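Local coordinates for protein benzoylformate Decarboxylase (Polynucleobacter necessarius, PDB 4K9Q) that probably decarboxylates benzoylformate to benzaldehyde, with thiamine diphosphate and a magnesium ion as its cofactors, at residues A[73-76]-A[77-81]; A[82-85]-A[86-90]; A[115-118]-A[119-122]. All blocks are in the same frame, centred on the assembly; numbering follows the deposited sequence.

Contact 1 of 3, residues A[73-76]-A[77-81]; sequences AGLG and NAMGC. With TPP (thiamine diphosphate), chain D.
The carboxamide of N77 has the carbonyl of A73 over one face, with A73 O standing 3.7 Å from N77 CG almost straight above the plane. One end of the same amide turns to the cofactor, where N77 ND2 comes within 3.3 Å of the methyl CM2 of thiamine diphosphate, with ND2 close to the plane of the aminopyrimidine, so that the methyl is met at the ring's edge. A73 CB sits above that plane and out over the ring's rim, 4.0 Å from N3'. With CG anti to its carbonyl carbon (chi1 -78°), N77 folds back along its own helix, and its ND2 is hydrogen-bonded to E47 OE1, which helps fix the amide's rotation. The backbone keeps one regular turn here, N77 N to A73 O at 3.2 Å, and then falters: A78 N divides itself between G74 O and L75 O, both bonds weak. M79 N reaches back only three residues to G76 O, nearly straight at 171° yet from above the carbonyl plane. The M79 chain, bent at chi2 and chi3, lays CG 3.4 Å from L75 O and crosses L75 obliquely, SD 4.2 Å from L75 CD1. The cofactor thus lies between two chains, as is usual in this family: A73 and N77 only pack against its aminopyrimidine, while S375, G398, G430, S431, G460 and I461 of the second subunit hydrogen-bond it. The kinked junction joins helix 71-77 to helix 79-88, with A78 and C81 packed on helix 47-61, L75 against M118 and P119, and N77 against L400 of the second subunit.

Contact 2 of 3, residues A[82-85]-A[86-90]; sequences LLTA and YQNKT
L83 and Q87, one helical turn apart, lie side by side and point the same way. The first torsion of L83 carries CG along the helix, anti to the backbone N, and the second (chi2 163°) turns CD2 to rest 3.8 Å from Q87 OE1, while the glutamine runs extended beyond CG. T84 and N88 form a second such pair on the next ridge of the helix, T84 CG2 3.7 Å from N88 ND2. The threonine rotamer that gives CG2 to the asparagine turns OG1 back beside the backbone, where it bonds to G80 O of the preceding turn and to S397 OG. N88 takes chi1 -78°, which folds its amide over the carbonyl beneath, CG 3.2 Å from T84 O. Both ends of that amide are held, OD1 by A396 N and ND2 by D55 OD2, so its flip state is well defined. Helix 79-88 finishes here in a Schellman motif: K89 turns to a positive phi of 61°, T90 N reaches A85 O at 3.1 Å in an almost perfectly straight bond, and K89 N closes the inner one on Y86 O. Ahead of it the regular bonds run from Y86 N, Q87 N and N88 N to L82 O, L83 O and T84 O, that of N88 being 2.8 Å. Y86 CB lies 3.4 Å from L83 O before the ring leads off. The threonine that follows the turn bends its CB back toward A85, and T90 OG1 takes D55 OD1, the other carboxylate oxygen of the residue gripping N88. K89 carries its ammonium group away to salt bridges with D207 and D297.

Contact 3 of 3, residues A[115-118]-A[119-122]; sequences AINM and PKPW
From A115 to M118 the backbone has helical torsions but not the regular bonds, and P119 supplies no N-H to continue them: P119 CD lies 3.2 Å from A115 O, whose carbonyl is instead taken by M118 N. One step on, K120 N makes a weak bond to N117 O at 3.4 Å. K120 then runs extended into a cis peptide bond before P121, and W122 N returns to P119 O at 2.8 Å, closing a type VIa turn. Across the junction the side chains of N117 and K120 cross at a slant, N117 OD1 meeting the lysine's methylenes, 3.2 Å from CE. Bent only at its last torsion (chi4 -79°), K120 brings NZ into a salt bridge with E114 of the third subunit, while N117 ND2 bonds E114 of its own chain and N117 OD1 of the third subunit. With an alanine here instead of the lysine, E114 of the third subunit would probably lose this charged mate and N117 OD1 the methylenes that lie against it. P121 CG rests on one face of the W122 indole, 3.6 Å above the plane and toward its rim. These turns belong to the long connection between strands 93-98 and 126-127 of the parallel sheet of the N-terminal TPP-binding domain, and here serve its contacts with two other subunits of the tetramer.

How the contacts relate
All three contacts are local, each between two segments that adjoin in the sequence, and they run in series; none crosses or encloses another. After strand 66-69, contact 1 spans the junction of helices 71-77 and 79-88. Contact 2 follows at once and ends the second helix, from which the chain leads on to strand 93-98. Contact 3 comes later, in the connection toward strand 126-127, and returns to both: M118 CE packs 3.4 Å from G76 CA, M79 CE meets P119 O, and L83 CD1 lies 3.6 Å from W122 CZ2. The connection thereby lies along the two helices, and all three contacts also touch the second subunit.

Contact 1 of 3, residues A[73-76]-A[77-81]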
loop_
_atom_site.group_PDB
_atom_site.type_symbol
_atom_site.label_atom_id
_atom_site.label_comp_id
_atom_site.label_asym_id
_atom_site.label_seq_id
_atom_site.Cartn_x
_atom_site.Cartn_y
_atom_site.Cartn_z
ATOM N N ALA A 73 -9.162 -5.594 -14.784
ATOM C CA ALA A 73 -8.594 -5.915 -16.100
ATOM C C ALA A 73 -8.370 -4.646 -16.908
ATOM O O ALA A 73 -7.302 -4.431 -17.485
ATOM C CB ALA A 73 -9.519 -6.854 -16.872
ATOM N N GLY A 74 -9.401 -3.814 -16.953
ATOM C CA GLY A 74 -9.352 -2.567 -17.683
ATOM C C GLY A 74 -8.423 -1.581 -17.012
ATOM O O GLY A 74 -7.609 -0.925 -17.674
ATOM N N LEU A 75 -8.536 -1.459 -15.692
ATOM C CA LEU A 75 -7.638 -0.561 -14.971
ATOM C C LEU A 75 -6.180 -0.957 -15.201
ATOM O O LEU A 75 -5.331 -0.097 -15.416
ATOM C CB LEU A 75 -7.977 -0.523 -13.485
ATOM C CG LEU A 75 -7.067 0.372 -12.646
ATOM C CD1 LEU A 75 -7.196 1.830 -13.069
ATOM C CD2 LEU A 75 -7.418 0.196 -11.177
ATOM N N GLY A 76 -5.896 -2.255 -15.179
ATOM C CA GLY A 76 -4.549 -2.740 -15.440
ATOM C C GLY A 76 -4.007 -2.290 -16.790
ATOM O O GLY A 76 -2.898 -1.763 -16.874
ATOM N N ASN A 77 -4.783 -2.497 -17.850
ATOM C CA ASN A 77 -4.353 -2.076 -19.185
ATOM C C ASN A 77 -4.081 -0.576 -19.258
ATOM O O ASN A 77 -3.317 -0.109 -20.120
ATOM C CB ASN A 77 -5.397 -2.457 -20.239
ATOM C CG ASN A 77 -5.342 -3.927 -20.614
ATOM O OD1 ASN A 77 -4.420 -4.645 -20.218
ATOM N ND2 ASN A 77 -6.324 -4.381 -21.387
ATOM N N ALA A 78 -4.741 0.180 -18.380
ATOM C CA ALA A 78 -4.633 1.637 -18.385
ATOM C C ALA A 78 -3.503 2.233 -17.535
ATOM O O ALA A 78 -3.313 3.449 -17.555
ATOM C CB ALA A 78 -5.965 2.258 -17.955
ATOM N N MET A 79 -2.778 1.417 -16.775
ATOM C CA MET A 79 -1.904 1.979 -15.735
ATOM C C MET A 79 -0.740 2.846 -16.242
ATOM O O MET A 79 -0.302 3.779 -15.545
ATOM C CB MET A 79 -1.396 0.899 -14.763
ATOM C CG MET A 79 -2.416 0.472 -13.729
ATOM S SD MET A 79 -3.017 1.831 -12.702
ATOM C CE MET A 79 -1.498 2.583 -12.120
ATOM N N GLY A 80 -0.218 2.533 -17.427
ATOM C CA GLY A 80 0.859 3.329 -18.000
ATOM C C GLY A 80 0.368 4.729 -18.350
ATOM O O GLY A 80 0.997 5.738 -18.024
ATOM N N CYS A 81 -0.776 4.809 -19.010
ATOM C CA CYS A 81 -1.328 6.115 -19.321
ATOM C C CYS A 81 -1.850 6.845 -18.076
ATOM O O CYS A 81 -1.883 8.064 -18.052
ATOM C CB CYS A 81 -2.370 6.018 -20.434
ATOM S SG CYS A 81 -1.545 5.818 -22.039
HETATM N "N1'" TPP D . -11.612 -4.822 -21.229
HETATM C "C2'" TPP D . -10.791 -5.844 -20.778
HETATM C CM2 TPP D . -9.307 -5.643 -20.687
HETATM N "N3'" TPP D . -11.322 -7.059 -20.387
HETATM C "C4'" TPP D . -12.678 -7.264 -20.452
HETATM N "N4'" TPP D . -13.185 -8.431 -20.060
HETATM C "C5'" TPP D . -13.509 -6.255 -20.940
HETATM C "C6'" TPP D . -12.981 -5.020 -21.314
HETATM C "C7'" TPP D . -14.998 -6.478 -21.009
HETATM N N3 TPP D . -15.480 -7.397 -22.032
HETATM C C2 TPP D . -15.859 -8.709 -21.797
HETATM S S1 TPP D . -16.386 -9.487 -23.105
HETATM C C5 TPP D . -16.163 -8.175 -24.023
HETATM C C4 TPP D . -15.670 -7.069 -23.337
HETATM C CM4 TPP D . -15.366 -5.720 -23.940
HETATM C C6 TPP D . -16.545 -8.302 -25.471
HETATM C C7 TPP D . -15.761 -9.337 -26.262
HETATM O O7 TPP D . -16.100 -9.096 -27.608
HETATM P PA TPP D . -15.553 -10.032 -28.795
HETATM O O1A TPP D . -14.106 -10.343 -28.540
HETATM O O2A TPP D . -15.740 -9.356 -30.116
HETATM O O3A TPP D . -16.343 -11.418 -28.598
HETATM P PB TPP D . -17.894 -11.733 -28.881
HETATM O O1B TPP D . -18.597 -11.599 -27.569
HETATM O O2B TPP D . -17.942 -13.159 -29.381
HETATM O O3B TPP D . -18.473 -10.766 -29.863
#

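Contact 2 of 3, residues A[82-85]-A[86-90]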
loop_
_atom_site.group_PDB
_atom_site.type_symbol
_atom_site.label_atom_id
_atom_site.label_comp_id
_atom_site.label_asym_id
_atom_site.label_seq_id
_atom_site.Cartn_x
_atom_site.Cartn_y
_atom_site.Cartn_z
ATOM N N LEU A 82 -2.222 6.110 -17.037
ATOM C CA LEU A 82 -2.641 6.759 -15.801
ATOM C C LEU A 82 -1.429 7.414 -15.114
ATOM O O LEU A 82 -1.507 8.546 -14.657
ATOM C CB LEU A 82 -3.342 5.760 -14.882
ATOM C CG LEU A 82 -3.835 6.342 -13.554
ATOM C CD1 LEU A 82 -4.681 7.580 -13.790
ATOM C CD2 LEU A 82 -4.637 5.279 -12.806
ATOM N N LEU A 83 -0.302 6.703 -15.065
ATOM C CA LEU A 83 0.945 7.298 -14.596
ATOM C C LEU A 83 1.173 8.613 -15.343
ATOM O O LEU A 83 1.478 9.646 -14.748
ATOM C CB LEU A 83 2.111 6.321 -14.821
ATOM C CG LEU A 83 3.543 6.667 -14.398
ATOM C CD1 LEU A 83 4.401 5.407 -14.343
ATOM C CD2 LEU A 83 4.173 7.674 -15.353
ATOM N N THR A 84 0.994 8.589 -16.659
ATOM C CA THR A 84 1.245 9.782 -17.454
ATOM C C THR A 84 0.246 10.908 -17.138
ATOM O O THR A 84 0.634 12.074 -17.016
ATOM C CB THR A 84 1.261 9.436 -18.942
ATOM O OG1 THR A 84 2.328 8.504 -19.185
ATOM C CG2 THR A 84 1.448 10.694 -19.796
ATOM N N ALA A 85 -1.030 10.563 -16.981
ATOM C CA ALA A 85 -2.028 11.570 -16.587
ATOM C C ALA A 85 -1.656 12.218 -15.248
ATOM O O ALA A 85 -1.814 13.425 -15.057
ATOM C CB ALA A 85 -3.412 10.946 -16.505
ATOM N N TYR A 86 -1.159 11.411 -14.316
ATOM C CA TYR A 86 -0.738 11.914 -13.017
ATOM C C TYR A 86 0.405 12.920 -13.182
ATOM O O TYR A 86 0.372 14.003 -12.601
ATOM C CB TYR A 86 -0.298 10.746 -12.122
ATOM C CG TYR A 86 0.020 11.130 -10.704
ATOM C CD1 TYR A 86 1.311 11.511 -10.344
ATOM C CD2 TYR A 86 -0.972 11.099 -9.715
ATOM C CE1 TYR A 86 1.615 11.858 -9.024
ATOM C CE2 TYR A 86 -0.677 11.449 -8.400
ATOM C CZ TYR A 86 0.612 11.822 -8.067
ATOM O OH TYR A 86 0.907 12.162 -6.768
ATOM N N GLN A 87 1.414 12.575 -13.978
ATOM C CA GLN A 87 2.555 13.475 -14.147
ATOM C C GLN A 87 2.214 14.709 -15.001
ATOM O O GLN A 87 2.825 15.762 -14.842
ATOM C CB GLN A 87 3.790 12.708 -14.663
ATOM C CG GLN A 87 4.241 11.644 -13.648
ATOM C CD GLN A 87 5.619 11.084 -13.903
ATOM O OE1 GLN A 87 6.042 10.942 -15.047
ATOM N NE2 GLN A 87 6.334 10.752 -12.822
ATOM N N ASN A 88 1.213 14.573 -15.870
ATOM C CA ASN A 88 0.663 15.696 -16.651
ATOM C C ASN A 88 -0.165 16.636 -15.762
ATOM O O ASN A 88 -0.512 17.751 -16.179
ATOM C CB ASN A 88 -0.274 15.180 -17.752
ATOM C CG ASN A 88 0.460 14.622 -18.965
ATOM O OD1 ASN A 88 1.665 14.833 -19.154
ATOM N ND2 ASN A 88 -0.283 13.909 -19.812
ATOM N N LYS A 89 -0.509 16.161 -14.565
ATOM C CA LYS A 89 -1.404 16.877 -13.643
ATOM C C LYS A 89 -2.802 17.109 -14.220
ATOM O O LYS A 89 -3.395 18.183 -14.067
ATOM C CB LYS A 89 -0.764 18.179 -13.157
ATOM C CG LYS A 89 0.403 17.912 -12.202
ATOM C CD LYS A 89 0.970 19.174 -11.572
ATOM C CE LYS A 89 1.805 19.984 -12.557
ATOM N NZ LYS A 89 2.768 20.849 -11.797
ATOM N N THR A 90 -3.343 16.081 -14.870
ATOM C CA THR A 90 -4.649 16.198 -15.513
ATOM C C THR A 90 -5.714 15.673 -14.571
ATOM O O THR A 90 -5.587 14.574 -14.048
ATOM C CB THR A 90 -4.692 15.365 -16.800
ATOM O OG1 THR A 90 -3.565 15.701 -17.619
ATOM C CG2 THR A 90 -6.001 15.600 -17.566
#

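Contact 3 of 3, residues A[115-118]-A[119-122]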
loop_
_atom_site.group_PDB
_atom_site.type_symbol
_atom_site.label_atom_id
_atom_site.label_comp_id
_atom_site.label_asym_id
_atom_site.label_seq_id
_atom_site.Cartn_x
_atom_site.Cartn_y
_atom_site.Cartn_z
ATOM N N ALA A 115 -9.229 -3.041 -4.801
ATOM C CA ALA A 115 -9.268 -2.061 -5.878
ATOM C C ALA A 115 -8.552 -0.761 -5.544
ATOM O O ALA A 115 -7.882 -0.190 -6.399
ATOM C CB ALA A 115 -10.707 -1.782 -6.296
ATOM N N ILE A 116 -8.676 -0.276 -4.311
ATOM C CA ILE A 116 -8.104 1.038 -4.021
ATOM C C ILE A 116 -6.583 1.041 -4.104
ATOM O O ILE A 116 -5.967 2.098 -4.277
ATOM C CB ILE A 116 -8.550 1.608 -2.659
ATOM C CG1 ILE A 116 -8.011 0.753 -1.508
ATOM C CG2 ILE A 116 -10.074 1.730 -2.607
ATOM C CD1 ILE A 116 -8.218 1.364 -0.113
ATOM N N ASN A 117 -5.972 -0.130 -3.967
ATOM C CA ASN A 117 -4.518 -0.199 -4.011
ATOM C C ASN A 117 -3.921 -0.375 -5.395
ATOM O O ASN A 117 -2.756 -0.053 -5.606
ATOM C CB ASN A 117 -3.991 -1.262 -3.051
ATOM C CG ASN A 117 -4.120 -0.826 -1.605
ATOM O OD1 ASN A 117 -4.113 0.368 -1.326
ATOM N ND2 ASN A 117 -4.247 -1.781 -0.685
ATOM N N MET A 118 -4.720 -0.858 -6.340
ATOM C CA MET A 118 -4.196 -1.086 -7.685
ATOM C C MET A 118 -3.589 0.155 -8.373
ATOM O O MET A 118 -2.478 0.080 -8.882
ATOM C CB MET A 118 -5.242 -1.754 -8.580
ATOM C CG MET A 118 -4.628 -2.253 -9.884
ATOM S SD MET A 118 -5.735 -3.246 -10.867
ATOM C CE MET A 118 -4.613 -3.718 -12.202
ATOM N N PRO A 119 -4.306 1.299 -8.386
ATOM C CA PRO A 119 -3.778 2.473 -9.112
ATOM C C PRO A 119 -2.677 3.242 -8.369
ATOM O O PRO A 119 -2.046 4.107 -8.973
ATOM C CB PRO A 119 -5.015 3.358 -9.280
ATOM C CG PRO A 119 -5.865 3.017 -8.096
ATOM C CD PRO A 119 -5.639 1.561 -7.811
ATOM N N LYS A 120 -2.458 2.941 -7.088
ATOM C CA LYS A 120 -1.350 3.546 -6.343
ATOM C C LYS A 120 -0.017 3.133 -6.989
ATOM O O LYS A 120 0.155 1.973 -7.385
ATOM C CB LYS A 120 -1.383 3.101 -4.875
ATOM C CG LYS A 120 -2.605 3.591 -4.081
ATOM C CD LYS A 120 -2.536 3.075 -2.643
ATOM C CE LYS A 120 -3.744 3.511 -1.818
ATOM N NZ LYS A 120 -3.619 4.923 -1.361
ATOM N N PRO A 121 0.955 4.056 -7.054
ATOM C CA PRO A 121 0.973 5.395 -6.453
ATOM C C PRO A 121 0.582 6.500 -7.432
ATOM O O PRO A 121 1.093 7.615 -7.311
ATOM C CB PRO A 121 2.453 5.564 -6.099
ATOM C CG PRO A 121 3.151 4.863 -7.245
ATOM C CD PRO A 121 2.280 3.673 -7.577
ATOM N N TRP A 122 -0.297 6.210 -8.383
ATOM C CA TRP A 122 -0.524 7.144 -9.484
ATOM C C TRP A 122 -1.892 7.821 -9.520
ATOM O O TRP A 122 -2.372 8.207 -10.584
ATOM C CB TRP A 122 -0.209 6.462 -10.811
ATOM C CG TRP A 122 1.219 5.992 -10.849
ATOM C CD1 TRP A 122 1.665 4.703 -10.812
ATOM C CD2 TRP A 122 2.384 6.822 -10.896
ATOM N NE1 TRP A 122 3.041 4.679 -10.855
ATOM C CE2 TRP A 122 3.506 5.968 -10.901
ATOM C CE3 TRP A 122 2.585 8.206 -10.933
ATOM C CZ2 TRP A 122 4.817 6.452 -10.963
ATOM C CZ3 TRP A 122 3.885 8.689 -10.984
ATOM C CH2 TRP A 122 4.983 7.812 -11.005
#